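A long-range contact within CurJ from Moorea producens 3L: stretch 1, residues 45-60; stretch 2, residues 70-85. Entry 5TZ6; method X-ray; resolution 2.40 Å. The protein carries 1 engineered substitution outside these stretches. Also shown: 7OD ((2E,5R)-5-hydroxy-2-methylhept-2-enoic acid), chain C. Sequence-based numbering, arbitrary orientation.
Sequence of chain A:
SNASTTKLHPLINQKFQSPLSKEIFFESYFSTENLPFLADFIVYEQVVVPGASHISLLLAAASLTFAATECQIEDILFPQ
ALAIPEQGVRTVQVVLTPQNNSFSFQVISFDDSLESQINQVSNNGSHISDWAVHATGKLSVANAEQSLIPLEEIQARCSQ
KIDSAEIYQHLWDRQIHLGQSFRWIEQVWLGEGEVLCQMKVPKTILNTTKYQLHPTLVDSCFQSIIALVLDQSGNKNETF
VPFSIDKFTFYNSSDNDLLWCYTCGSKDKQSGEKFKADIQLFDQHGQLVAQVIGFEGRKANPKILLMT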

# COMPACT_ATOMS: atom_id res chain seq x y z
N GLU A 45 -1.36 -1.95 -33.04
CA GLU A 45 -2.26 -2.99 -32.54
C GLU A 45 -2.08 -3.32 -31.07
O GLU A 45 -2.64 -4.32 -30.59
N GLN A 46 -1.35 -2.51 -30.31
CA GLN A 46 -1.12 -2.77 -28.90
C GLN A 46 -1.78 -1.68 -28.07
O GLN A 46 -1.82 -0.51 -28.47
N VAL A 47 -2.32 -2.07 -26.91
CA VAL A 47 -2.80 -1.08 -25.96
C VAL A 47 -1.60 -0.41 -25.33
O VAL A 47 -0.74 -1.06 -24.72
N VAL A 48 -1.53 0.92 -25.45
CA VAL A 48 -0.41 1.70 -24.95
C VAL A 48 -0.95 2.82 -24.09
O VAL A 48 -1.96 3.46 -24.43
N VAL A 49 -0.29 3.06 -22.96
CA VAL A 49 -0.61 4.16 -22.07
C VAL A 49 0.27 5.35 -22.45
O VAL A 49 1.50 5.26 -22.26
N PRO A 50 -0.28 6.44 -22.96
CA PRO A 50 0.56 7.58 -23.32
C PRO A 50 1.05 8.34 -22.09
O PRO A 50 0.50 8.21 -20.99
N GLY A 51 2.10 9.14 -22.30
CA GLY A 51 2.65 9.93 -21.21
C GLY A 51 1.61 10.81 -20.53
O GLY A 51 1.56 10.91 -19.30
N ALA A 52 0.78 11.48 -21.33
CA ALA A 52 -0.31 12.30 -20.82
C ALA A 52 -1.04 11.58 -19.69
O ALA A 52 -1.41 12.20 -18.68
N SER A 53 -1.24 10.28 -19.85
CA SER A 53 -1.90 9.51 -18.81
C SER A 53 -1.12 9.58 -17.51
O SER A 53 -1.69 9.81 -16.44
N HIS A 54 0.20 9.37 -17.58
CA HIS A 54 1.03 9.48 -16.38
C HIS A 54 0.95 10.87 -15.76
O HIS A 54 1.03 11.01 -14.54
N ILE A 55 0.78 11.91 -16.59
CA ILE A 55 0.57 13.25 -16.05
C ILE A 55 -0.72 13.30 -15.24
O ILE A 55 -0.75 13.79 -14.10
N SER A 56 -1.81 12.79 -15.81
CA SER A 56 -3.07 12.74 -15.07
C SER A 56 -2.92 11.94 -13.78
O SER A 56 -3.47 12.32 -12.73
N LEU A 57 -2.14 10.87 -13.81
CA LEU A 57 -1.91 10.05 -12.62
C LEU A 57 -1.17 10.83 -11.54
O LEU A 57 -1.50 10.72 -10.35
N LEU A 58 -0.18 11.63 -11.94
CA LEU A 58 0.53 12.42 -10.94
C LEU A 58 -0.36 13.52 -10.38
O LEU A 58 -0.28 13.83 -9.19
N LEU A 59 -1.21 14.12 -11.22
CA LEU A 59 -2.17 15.07 -10.65
C LEU A 59 -3.04 14.39 -9.60
O LEU A 59 -3.34 14.99 -8.56
N ALA A 60 -3.44 13.14 -9.84
CA ALA A 60 -4.19 12.42 -8.81
C ALA A 60 -3.38 12.29 -7.52
O ALA A 60 -3.85 12.67 -6.44
N GLU A 70 -3.87 23.84 -6.96
CA GLU A 70 -2.93 24.17 -8.01
C GLU A 70 -1.60 23.46 -7.75
O GLU A 70 -1.08 23.51 -6.63
N CYS A 71 -1.06 22.81 -8.77
CA CYS A 71 0.26 22.22 -8.62
C CYS A 71 0.96 22.17 -9.97
O CYS A 71 0.37 22.43 -11.02
N GLN A 72 2.24 21.82 -9.93
CA GLN A 72 3.09 21.87 -11.11
C GLN A 72 4.02 20.67 -11.12
O GLN A 72 4.51 20.24 -10.07
N ILE A 73 4.22 20.14 -12.32
CA ILE A 73 5.12 19.03 -12.60
C ILE A 73 6.20 19.57 -13.53
O ILE A 73 5.89 20.13 -14.58
N GLU A 74 7.46 19.39 -13.15
CA GLU A 74 8.56 20.01 -13.87
C GLU A 74 9.59 18.97 -14.29
O GLU A 74 9.72 17.91 -13.68
N ASP A 75 10.32 19.30 -15.36
CA ASP A 75 11.37 18.45 -15.90
C ASP A 75 10.88 17.01 -16.07
O ASP A 75 11.48 16.05 -15.57
N ILE A 76 9.77 16.87 -16.79
CA ILE A 76 9.17 15.57 -17.06
C ILE A 76 9.92 14.88 -18.18
O ILE A 76 10.17 15.47 -19.24
N LEU A 77 10.23 13.60 -17.99
CA LEU A 77 10.73 12.74 -19.06
C LEU A 77 9.94 11.44 -19.05
O LEU A 77 9.43 11.02 -18.01
N PHE A 78 9.85 10.81 -20.22
CA PHE A 78 9.14 9.54 -20.40
C PHE A 78 10.14 8.49 -20.88
O PHE A 78 10.26 8.24 -22.09
N PRO A 79 10.89 7.88 -19.97
CA PRO A 79 11.97 6.97 -20.41
C PRO A 79 11.50 5.78 -21.24
O PRO A 79 12.19 5.39 -22.19
N GLN A 80 10.34 5.21 -20.92
CA GLN A 80 9.89 3.97 -21.55
C GLN A 80 8.37 3.95 -21.59
O GLN A 80 7.71 4.15 -20.56
N ALA A 81 7.81 3.68 -22.77
CA ALA A 81 6.37 3.60 -22.93
C ALA A 81 5.82 2.36 -22.22
O ALA A 81 6.47 1.32 -22.13
N LEU A 82 4.60 2.49 -21.72
CA LEU A 82 3.91 1.40 -21.05
C LEU A 82 2.92 0.75 -22.02
O LEU A 82 2.03 1.43 -22.55
N ALA A 83 3.09 -0.54 -22.26
CA ALA A 83 2.18 -1.30 -23.10
C ALA A 83 1.56 -2.41 -22.27
O ALA A 83 2.22 -3.01 -21.42
N ILE A 84 0.29 -2.70 -22.54
CA ILE A 84 -0.46 -3.66 -21.74
C ILE A 84 -0.86 -4.83 -22.63
O ILE A 84 -1.67 -4.65 -23.55
N PRO A 85 -0.33 -6.02 -22.39
CA PRO A 85 -0.71 -7.18 -23.22
C PRO A 85 -2.22 -7.40 -23.18
O PRO A 85 -2.92 -6.95 -22.27

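The two stretches meet in a largely apolar contact, in which an antiparallel strand pairing gives way to a helix packed on a strand, with 728 Å² buried in all. Two backbone hydrogen bonds, Ile84 N to Val47 O and Val49 N to Leu82 O, each 2.9 Å, frame the close pair Val48 and Ala83. Beyond them, water 1 extends the pairing: it accepts from Val47 N (2.6 Å) and donates to Ile84 O (2.7 Å). Val47, Val49, Leu82 and Ile84 share one face of the sheet, where Val49 (t) sets CG2 3.9 Å from CD1 of Ile84 (m, t). The branched side chains suit extended backbone and fill this face; on the other, the small Ala83 lies beside Val48.

Along the helix, Ile55 (m, t) and Leu59 (m, t) start sideways, but their ends come nearer to the second stretch. Ile73 (m, t) points toward the helix, its CD1 lying 4.1 Å from Ile55 CG2, 4.1 Å from Leu58 CB and 3.9 Å from Leu59 CD2. Leu59 CD2 also meets Cys71 SG at 3.7 Å. Glycine suits position 51: Phe78 CE1 is 3.5 Å from Gly51 CA, and a CB would clash with that ring atom. The ligand methyl CAK lies 3.7 Å from Pro50 CA.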

# COMPACT_ATOMS: atom_id res chain seq x y z
CB GLU A 45 -2.15 -4.28 -33.37
CG GLU A 45 -2.45 -4.07 -34.85
CD GLU A 45 -2.49 -5.37 -35.63
OE1 GLU A 45 -3.28 -5.47 -36.59
OE2 GLU A 45 -1.73 -6.30 -35.28
CB GLN A 46 0.37 -2.81 -28.56
CG GLN A 46 1.19 -3.82 -29.34
CD GLN A 46 2.65 -3.80 -28.91
OE1 GLN A 46 3.55 -3.56 -29.72
NE2 GLN A 46 2.89 -4.06 -27.63
CB VAL A 47 -3.68 -1.74 -24.90
CG1 VAL A 47 -4.02 -0.73 -23.81
CG2 VAL A 47 -4.95 -2.29 -25.53
CB VAL A 48 0.45 2.26 -26.10
CG1 VAL A 48 1.44 3.29 -25.56
CG2 VAL A 48 1.20 1.14 -26.79
CB VAL A 49 -0.41 3.78 -20.60
CG1 VAL A 49 -0.71 4.98 -19.71
CG2 VAL A 49 -1.28 2.60 -20.23
CB PRO A 50 -0.38 8.45 -24.17
CG PRO A 50 -1.74 8.12 -23.66
CD PRO A 50 -1.70 6.66 -23.29
CB ALA A 52 -1.29 12.65 -21.95
CB SER A 53 -2.07 8.06 -19.25
OG SER A 53 -2.54 7.27 -18.17
CB HIS A 54 2.47 9.10 -16.71
CG HIS A 54 2.60 7.74 -17.31
ND1 HIS A 54 2.99 7.54 -18.62
CD2 HIS A 54 2.33 6.51 -16.80
CE1 HIS A 54 2.98 6.24 -18.88
NE2 HIS A 54 2.59 5.60 -17.80
CB ILE A 55 0.58 14.29 -17.18
CG1 ILE A 55 1.94 14.28 -17.89
CG2 ILE A 55 0.17 15.67 -16.67
CD1 ILE A 55 2.24 15.53 -18.67
CB SER A 56 -4.16 12.17 -15.99
OG SER A 56 -5.34 11.86 -15.28
CB LEU A 57 -1.14 8.79 -13.01
CG LEU A 57 -0.82 7.75 -11.93
CD1 LEU A 57 -2.10 7.23 -11.30
CD2 LEU A 57 -0.03 6.60 -12.55
CB LEU A 58 1.82 12.99 -11.54
CG LEU A 58 2.87 11.89 -11.69
CD1 LEU A 58 3.83 12.19 -12.83
CD2 LEU A 58 3.62 11.71 -10.37
CB LEU A 59 -3.04 15.69 -11.75
CG LEU A 59 -2.31 16.58 -12.76
CD1 LEU A 59 -3.30 17.26 -13.70
CD2 LEU A 59 -1.44 17.60 -12.06
CB ALA A 60 -4.61 11.04 -9.33
CB GLU A 70 -2.69 25.68 -8.09
CG GLU A 70 -3.89 26.52 -8.48
CD GLU A 70 -4.74 26.94 -7.28
OE1 GLU A 70 -4.29 26.76 -6.13
OE2 GLU A 70 -5.85 27.46 -7.50
CB CYS A 71 0.18 20.83 -7.98
SG CYS A 71 -0.37 19.58 -9.09
CB GLN A 72 3.90 23.17 -11.16
CG GLN A 72 4.84 23.36 -9.99
CD GLN A 72 5.56 24.69 -10.03
OE1 GLN A 72 5.17 25.60 -10.77
NE2 GLN A 72 6.60 24.83 -9.22
CB ILE A 73 4.36 17.87 -13.26
CG1 ILE A 73 3.03 17.64 -12.55
CG2 ILE A 73 5.23 16.61 -13.29
CD1 ILE A 73 2.11 16.66 -13.23
CB GLU A 74 9.26 21.10 -13.03
CG GLU A 74 8.45 22.36 -12.86
CD GLU A 74 9.03 23.26 -11.78
OE1 GLU A 74 8.98 22.88 -10.59
OE2 GLU A 74 9.57 24.33 -12.13
CB ASP A 75 12.61 18.51 -15.01
CG ASP A 75 13.07 19.94 -14.78
OD1 ASP A 75 12.95 20.75 -15.72
OD2 ASP A 75 13.54 20.24 -13.67
CB ILE A 76 7.68 15.73 -17.42
CG1 ILE A 76 6.94 16.53 -16.35
CG2 ILE A 76 7.05 14.37 -17.67
CD1 ILE A 76 5.59 17.02 -16.80
CB LEU A 77 12.23 12.46 -18.90
CG LEU A 77 13.11 13.68 -19.19
CD1 LEU A 77 14.57 13.44 -18.76
CD2 LEU A 77 13.01 14.09 -20.66
CB PHE A 78 7.99 9.71 -21.40
CG PHE A 78 7.01 10.79 -21.01
CD1 PHE A 78 6.14 10.60 -19.95
CD2 PHE A 78 6.96 11.98 -21.71
CE1 PHE A 78 5.24 11.60 -19.59
CE2 PHE A 78 6.06 12.97 -21.36
CZ PHE A 78 5.19 12.78 -20.30
CB PRO A 79 12.62 6.52 -19.09
CG PRO A 79 12.21 7.55 -18.07
CD PRO A 79 10.85 8.04 -18.50
CB GLN A 80 10.40 2.74 -20.78
CG GLN A 80 10.17 1.42 -21.49
CD GLN A 80 10.79 0.24 -20.76
OE1 GLN A 80 11.69 0.41 -19.94
NE2 GLN A 80 10.28 -0.95 -21.04
CB ALA A 81 5.99 3.55 -24.41
CB LEU A 82 3.18 1.90 -19.80
CG LEU A 82 2.20 0.92 -19.15
CD1 LEU A 82 2.84 -0.45 -18.96
CD2 LEU A 82 1.73 1.47 -17.82
CB ALA A 83 2.90 -1.89 -24.32
CB ILE A 84 -1.68 -3.00 -21.09
CG1 ILE A 84 -1.23 -1.82 -20.22
CG2 ILE A 84 -2.45 -4.01 -20.27
CD1 ILE A 84 -2.37 -1.10 -19.56
CB PRO A 85 0.05 -8.35 -22.58
CG PRO A 85 0.44 -7.87 -21.22
CD PRO A 85 0.63 -6.39 -21.34
OAB 7OD C . 3.16 6.64 -29.40
CAA 7OD C . 3.34 6.84 -28.18
OAI 7OD C . 3.99 6.01 -27.51
CAC 7OD C . 2.78 8.10 -27.52
CAK 7OD C . 3.01 8.35 -26.02
CAD 7OD C . 1.98 9.12 -28.35
CAE 7OD C . 1.43 10.37 -27.64
CAF 7OD C . 0.77 11.44 -28.55
OAH 7OD C . -0.65 11.37 -28.39
CAG 7OD C . 1.11 11.30 -30.04
CAJ 7OD C . 0.72 12.60 -30.74
O HOH W 1 -2.01 -4.56 -26.22